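Long-range contacts in hypothetical sensory transduction histidine kinase (Methanosarcina mazei, PDB 3LIA), which probably autophosphorylates on a histidine at the expense of ATP, the portion present here being its Cache domain, a presumed sensor: residues A[77-82]-A[101-106]; A[249-254]-A[264-269]. All blocks are in the same frame, centred on the assembly; numbering follows the deposited sequence.

Contact 1 of 2, residues A[77-82]-A[101-106]; sequences LGYEPD and GRFVPY
The backbones of 77-81 and 102-105 run antiparallel, their end-to-end directions 171° apart, and two backbone bonds join them, Leu77 N to Pro105 O at 3.2 Å and the more bent Tyr79 N to Phe103 O at 3.0 Å. Proline nitrogen has no hydrogen to give, and Leu77 O is met instead by the CA-H of Val104. The rings of Tyr79 and Phe103 lie side by side and point the same way, at 30° to one another but so far displaced that little of either faces the other; CE1 of Tyr79 comes to the edge of the Phe103 ring, 3.7 Å from its CD2. Phe103 has CG anti to the backbone N (chi1 -168°), which carries CE2 to within 4.0 Å of Leu77 CD1. In the Cache domain fold this is where strand 74-79 pairs with the start of strand 105-108, the side chains of Leu77 and Phe103 also packing on helix 55-68. Beyond the strand end, Pro81 CD lies over one face of the Arg102 guanidinium, 3.8 Å from Arg102 CZ. Glu80 OE2 makes only a long salt bridge to NH1 and is bonded to Tyr128, whereas NH2 of Arg102 pairs with Asp123. A leucine in place of Arg102 would probably leave Asp123 without its cationic mate and Pro81 without the flat group it rests on. A water accepts from Phe103 N and lies within hydrogen-bonding distance of Glu80 O.

Contact 2 of 2, residues A[249-254]-A[264-269]; sequences VIMFYE and VLVVPK
Ile250 and Phe252 face Val267 and Leu265 as the hydrogen-bonded pairs of a beta hairpin, whose strands 247-256 and 261-268 form the middle of a four-stranded antiparallel sheet in the Cache domain. Four backbone bonds tie these pairs, from the short Leu265 N to Phe252 O at 2.6 Å to Val267 N to Ile250 O at 2.8 Å, the latter almost straight at 171°. As in any extended strand, side chains alternate between two faces. On one, Val249, Met251 and Tyr253 meet Val264 and Val266. Met251 holds CG anti to its own nitrogen (chi1 168°), and this methylene, rather than the sulfur, touches the neighbouring strand: it presses on Val264 CG1 at 3.5 Å, tighter than usual for two carbons, and lies more loosely by Val266 CG2. The other methyl of Val266, CG1, packs against Val249 CB at 3.8 Å. At Tyr253 a chi1 of 48° sets the ring between the backbone N and the carbonyl carbon and leads it away from the partner strand, leaving CB to touch Val264 CG2 while OH bonds to Asp229. The opposite face carries Ile250, Phe252, Leu265 and Val267, with helix 13-49 packing on the first two. Here the Phe252 ring is flanked within its own strand by Ile250 CG2, 3.5 Å above the ring plane and offset toward the rim, and it also meets the ring of His237. Lys269, past the end of the strand, sends NZ to a salt bridge with Glu239, its CD passing Ile250 CD1 on the way. Across the hairpin the Phe252 ring presents its edge, where CE2 lies 3.9 Å from Val267 CG2.

Contact 1 and contact 2 illustrate how one Cache domain can hold two separate antiparallel sheets. Their centres are 45 Å apart, their nearest atoms about 27 Å, and they lie on opposite sides of the chain's centre, 22 and 23 Å from it. They do not touch, and the first is complete in sequence before the second begins. Residues 77-82 and 101-106 are joined through a long connection without helix or strand, whereas 249-254 and 264-269 belong to a hairpin. The long helix 13-49 is common to both: Met47 and Leu43, near its end, pack beside contact 1, while Tyr15 and Ser18, near its start, pack beside contact 2.

Contact 1 of 2, residues A[77-82]-A[101-106]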
loop_
_atom_site.group_PDB
_atom_site.type_symbol
_atom_site.label_atom_id
_atom_site.label_comp_id
_atom_site.label_asym_id
_atom_site.label_seq_id
_atom_site.Cartn_x
_atom_site.Cartn_y
_atom_site.Cartn_z
ATOM N N LEU A 77 -8.467 -13.385 -5.287
ATOM C CA LEU A 77 -9.249 -13.937 -4.178
ATOM C C LEU A 77 -8.411 -15.064 -3.721
ATOM O O LEU A 77 -7.736 -15.683 -4.540
ATOM C CB LEU A 77 -10.554 -14.584 -4.723
ATOM C CG LEU A 77 -11.430 -13.555 -5.403
ATOM C CD1 LEU A 77 -12.583 -14.395 -5.992
ATOM C CD2 LEU A 77 -11.987 -12.548 -4.335
ATOM N N GLY A 78 -8.475 -15.385 -2.418
ATOM C CA GLY A 78 -7.789 -16.585 -1.906
ATOM C C GLY A 78 -8.729 -17.133 -0.839
ATOM O O GLY A 78 -9.242 -16.359 0.039
ATOM N N TYR A 79 -9.014 -18.415 -0.927
ATOM C CA TYR A 79 -9.999 -19.037 -0.010
ATOM C C TYR A 79 -9.371 -20.095 0.853
ATOM O O TYR A 79 -8.418 -20.732 0.417
ATOM C CB TYR A 79 -11.087 -19.723 -0.843
ATOM C CG TYR A 79 -12.111 -18.722 -1.353
ATOM C CD1 TYR A 79 -11.841 -17.953 -2.466
ATOM C CD2 TYR A 79 -13.331 -18.533 -0.683
ATOM C CE1 TYR A 79 -12.818 -17.029 -2.969
ATOM C CE2 TYR A 79 -14.284 -17.632 -1.156
ATOM C CZ TYR A 79 -14.019 -16.873 -2.242
ATOM O OH TYR A 79 -14.982 -15.992 -2.645
ATOM N N GLU A 80 -9.962 -20.304 2.032
ATOM C CA GLU A 80 -9.711 -21.496 2.884
ATOM C C GLU A 80 -10.013 -22.828 2.164
ATOM O O GLU A 80 -10.807 -22.859 1.221
ATOM C CB GLU A 80 -10.580 -21.384 4.173
ATOM C CG GLU A 80 -10.170 -20.159 5.072
ATOM C CD GLU A 80 -8.796 -20.339 5.723
ATOM O OE1 GLU A 80 -8.699 -21.082 6.692
ATOM O OE2 GLU A 80 -7.785 -19.786 5.278
ATOM N N PRO A 81 -9.403 -23.953 2.633
ATOM C CA PRO A 81 -9.661 -25.221 2.019
ATOM C C PRO A 81 -11.160 -25.379 1.907
ATOM O O PRO A 81 -11.893 -25.184 2.921
ATOM C CB PRO A 81 -9.115 -26.252 3.068
ATOM C CG PRO A 81 -7.853 -25.556 3.601
ATOM C CD PRO A 81 -8.428 -24.061 3.751
ATOM N N ASP A 82 -11.595 -25.729 0.704
ATOM C CA ASP A 82 -12.985 -26.013 0.350
ATOM C C ASP A 82 -13.985 -24.895 0.619
ATOM O O ASP A 82 -15.170 -25.114 0.415
ATOM C CB ASP A 82 -13.478 -27.340 0.978
ATOM C CG ASP A 82 -12.997 -28.559 0.201
ATOM O OD1 ASP A 82 -12.765 -28.455 -1.016
ATOM O OD2 ASP A 82 -12.899 -29.643 0.796
ATOM N N GLY A 101 -5.511 -27.177 -5.156
ATOM C CA GLY A 101 -6.871 -26.956 -5.648
ATOM C C GLY A 101 -7.651 -25.850 -4.876
ATOM O O GLY A 101 -8.762 -25.557 -5.182
ATOM N N ARG A 102 -7.069 -25.205 -3.899
ATOM C CA ARG A 102 -7.802 -24.118 -3.294
ATOM C C ARG A 102 -8.044 -23.014 -4.376
ATOM O O ARG A 102 -7.275 -22.902 -5.344
ATOM C CB ARG A 102 -6.953 -23.474 -2.237
ATOM C CG ARG A 102 -6.824 -24.262 -0.918
ATOM C CD ARG A 102 -6.948 -23.123 0.074
ATOM N NE ARG A 102 -5.896 -23.313 0.943
ATOM C CZ ARG A 102 -5.490 -22.518 1.890
ATOM N NH1 ARG A 102 -6.008 -21.308 2.135
ATOM N NH2 ARG A 102 -4.484 -23.020 2.581
ATOM N N PHE A 103 -9.067 -22.199 -4.143
ATOM C CA PHE A 103 -9.393 -21.145 -5.094
ATOM C C PHE A 103 -8.568 -19.956 -4.694
ATOM O O PHE A 103 -8.890 -19.287 -3.751
ATOM C CB PHE A 103 -10.872 -20.845 -5.101
ATOM C CG PHE A 103 -11.313 -19.974 -6.250
ATOM C CD1 PHE A 103 -10.823 -20.202 -7.565
ATOM C CD2 PHE A 103 -12.291 -18.991 -6.060
ATOM C CE1 PHE A 103 -11.287 -19.448 -8.649
ATOM C CE2 PHE A 103 -12.699 -18.202 -7.150
ATOM C CZ PHE A 103 -12.212 -18.457 -8.435
ATOM N N VAL A 104 -7.452 -19.730 -5.389
ATOM C CA VAL A 104 -6.535 -18.681 -4.976
ATOM C C VAL A 104 -6.021 -17.924 -6.224
ATOM O O VAL A 104 -4.807 -17.773 -6.406
ATOM C CB VAL A 104 -5.294 -19.269 -4.190
ATOM C CG1 VAL A 104 -5.689 -19.769 -2.730
ATOM C CG2 VAL A 104 -4.623 -20.425 -5.035
ATOM N N PRO A 105 -6.916 -17.520 -7.100
ATOM C CA PRO A 105 -6.508 -16.916 -8.386
ATOM C C PRO A 105 -5.946 -15.503 -8.198
ATOM O O PRO A 105 -6.598 -14.637 -7.559
ATOM C CB PRO A 105 -7.802 -16.740 -9.146
ATOM C CG PRO A 105 -8.940 -16.696 -8.046
ATOM C CD PRO A 105 -8.387 -17.701 -6.982
ATOM N N TYR A 106 -4.774 -15.261 -8.758
ATOM C CA TYR A 106 -4.181 -13.975 -8.659
ATOM C C TYR A 106 -4.191 -13.513 -10.077
ATOM O O TYR A 106 -3.364 -13.937 -10.895
ATOM C CB TYR A 106 -2.704 -14.097 -8.145
ATOM C CG TYR A 106 -1.875 -12.798 -8.206
ATOM C CD1 TYR A 106 -2.306 -11.629 -7.520
ATOM C CD2 TYR A 106 -0.615 -12.764 -8.850
ATOM C CE1 TYR A 106 -1.552 -10.463 -7.532
ATOM C CE2 TYR A 106 0.163 -11.582 -8.876
ATOM C CZ TYR A 106 -0.319 -10.446 -8.235
ATOM O OH TYR A 106 0.405 -9.297 -8.264
HETATM O O HOH W 1 -10.609 -23.043 -1.656
#

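Contact 2 of 2, residues A[249-254]-A[264-269]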
loop_
_atom_site.group_PDB
_atom_site.type_symbol
_atom_site.label_atom_id
_atom_site.label_comp_id
_atom_site.label_asym_id
_atom_site.label_seq_id
_atom_site.Cartn_x
_atom_site.Cartn_y
_atom_site.Cartn_z
ATOM N N VAL A 249 17.234 22.090 8.218
ATOM C CA VAL A 249 15.984 21.952 7.482
ATOM C C VAL A 249 14.853 21.689 8.494
ATOM O O VAL A 249 15.082 21.171 9.615
ATOM C CB VAL A 249 16.064 20.805 6.434
ATOM C CG1 VAL A 249 17.087 21.156 5.344
ATOM C CG2 VAL A 249 16.461 19.459 7.119
ATOM N N ILE A 250 13.640 22.067 8.113
ATOM C CA ILE A 250 12.490 21.657 8.880
ATOM C C ILE A 250 11.778 20.520 8.083
ATOM O O ILE A 250 11.504 20.655 6.879
ATOM C CB ILE A 250 11.506 22.801 9.122
ATOM C CG1 ILE A 250 12.242 24.085 9.610
ATOM C CG2 ILE A 250 10.416 22.354 10.131
ATOM C CD1 ILE A 250 12.996 23.832 10.949
ATOM N N MET A 251 11.515 19.412 8.762
ATOM C CA MET A 251 10.873 18.264 8.109
ATOM C C MET A 251 9.438 18.185 8.684
ATOM O O MET A 251 9.240 17.901 9.888
ATOM C CB MET A 251 11.710 16.980 8.329
ATOM C CG MET A 251 10.979 15.731 7.931
ATOM S SD MET A 251 11.751 14.197 8.537
ATOM C CE MET A 251 13.435 14.487 7.965
ATOM N N PHE A 252 8.483 18.556 7.838
ATOM C CA PHE A 252 7.051 18.489 8.139
ATOM C C PHE A 252 6.480 17.152 7.620
ATOM O O PHE A 252 6.696 16.787 6.440
ATOM C CB PHE A 252 6.341 19.585 7.377
ATOM C CG PHE A 252 6.820 21.009 7.732
ATOM C CD1 PHE A 252 6.240 21.705 8.755
ATOM C CD2 PHE A 252 7.839 21.613 7.018
ATOM C CE1 PHE A 252 6.675 23.005 9.066
ATOM C CE2 PHE A 252 8.235 22.889 7.296
ATOM C CZ PHE A 252 7.676 23.574 8.316
ATOM N N TYR A 253 5.714 16.465 8.460
ATOM C CA TYR A 253 5.101 15.169 8.061
ATOM C C TYR A 253 3.639 15.142 8.542
ATOM O O TYR A 253 3.344 15.585 9.691
ATOM C CB TYR A 253 5.889 14.015 8.615
ATOM C CG TYR A 253 6.203 14.159 10.080
ATOM C CD1 TYR A 253 5.344 13.609 11.059
ATOM C CD2 TYR A 253 7.339 14.851 10.513
ATOM C CE1 TYR A 253 5.610 13.706 12.399
ATOM C CE2 TYR A 253 7.611 14.957 11.868
ATOM C CZ TYR A 253 6.747 14.383 12.798
ATOM O OH TYR A 253 7.002 14.503 14.132
ATOM N N GLU A 254 2.739 14.690 7.647
ATOM C CA GLU A 254 1.290 14.700 7.937
ATOM C C GLU A 254 0.730 13.348 7.528
ATOM O O GLU A 254 1.144 12.805 6.500
ATOM C CB GLU A 254 0.611 15.833 7.125
ATOM C CG GLU A 254 0.727 17.260 7.766
ATOM C CD GLU A 254 0.284 17.307 9.234
ATOM O OE1 GLU A 254 -0.619 16.550 9.625
ATOM O OE2 GLU A 254 0.852 18.109 10.026
ATOM N N VAL A 264 5.745 13.930 3.518
ATOM C CA VAL A 264 6.783 14.693 4.215
ATOM C C VAL A 264 7.265 15.864 3.336
ATOM O O VAL A 264 7.496 15.717 2.125
ATOM C CB VAL A 264 7.966 13.776 4.516
ATOM C CG1 VAL A 264 9.129 14.581 5.236
ATOM C CG2 VAL A 264 7.527 12.579 5.328
ATOM N N LEU A 265 7.395 17.045 3.919
ATOM C CA LEU A 265 7.996 18.141 3.173
ATOM C C LEU A 265 9.260 18.472 3.924
ATOM O O LEU A 265 9.227 18.610 5.141
ATOM C CB LEU A 265 7.137 19.414 3.201
ATOM C CG LEU A 265 5.973 19.665 2.258
ATOM C CD1 LEU A 265 5.209 20.917 2.757
ATOM C CD2 LEU A 265 6.391 19.752 0.802
ATOM N N VAL A 266 10.337 18.686 3.187
ATOM C CA VAL A 266 11.583 19.115 3.818
ATOM C C VAL A 266 11.893 20.550 3.338
ATOM O O VAL A 266 12.004 20.805 2.141
ATOM C CB VAL A 266 12.724 18.161 3.489
ATOM C CG1 VAL A 266 14.061 18.782 3.990
ATOM C CG2 VAL A 266 12.488 16.799 4.161
ATOM N N VAL A 267 11.986 21.497 4.276
ATOM C CA VAL A 267 12.260 22.879 3.867
ATOM C C VAL A 267 13.491 23.499 4.571
ATOM O O VAL A 267 13.603 23.458 5.756
ATOM C CB VAL A 267 11.061 23.795 4.166
ATOM C CG1 VAL A 267 11.267 25.184 3.437
ATOM C CG2 VAL A 267 9.728 23.138 3.739
ATOM N N PRO A 268 14.416 24.069 3.804
ATOM C CA PRO A 268 15.562 24.766 4.381
ATOM C C PRO A 268 15.071 25.910 5.223
ATOM O O PRO A 268 14.369 26.781 4.721
ATOM C CB PRO A 268 16.315 25.279 3.146
ATOM C CG PRO A 268 15.872 24.352 1.994
ATOM C CD PRO A 268 14.422 24.087 2.318
ATOM N N LYS A 269 15.389 25.856 6.498
ATOM C CA LYS A 269 14.899 26.803 7.496
ATOM C C LYS A 269 15.073 28.276 7.098
ATOM O O LYS A 269 14.229 29.112 7.423
ATOM C CB LYS A 269 15.624 26.576 8.823
ATOM C CG LYS A 269 15.110 27.426 10.001
ATOM C CD LYS A 269 15.792 26.995 11.287
ATOM C CE LYS A 269 15.682 28.027 12.419
ATOM N NZ LYS A 269 14.712 27.696 13.495
#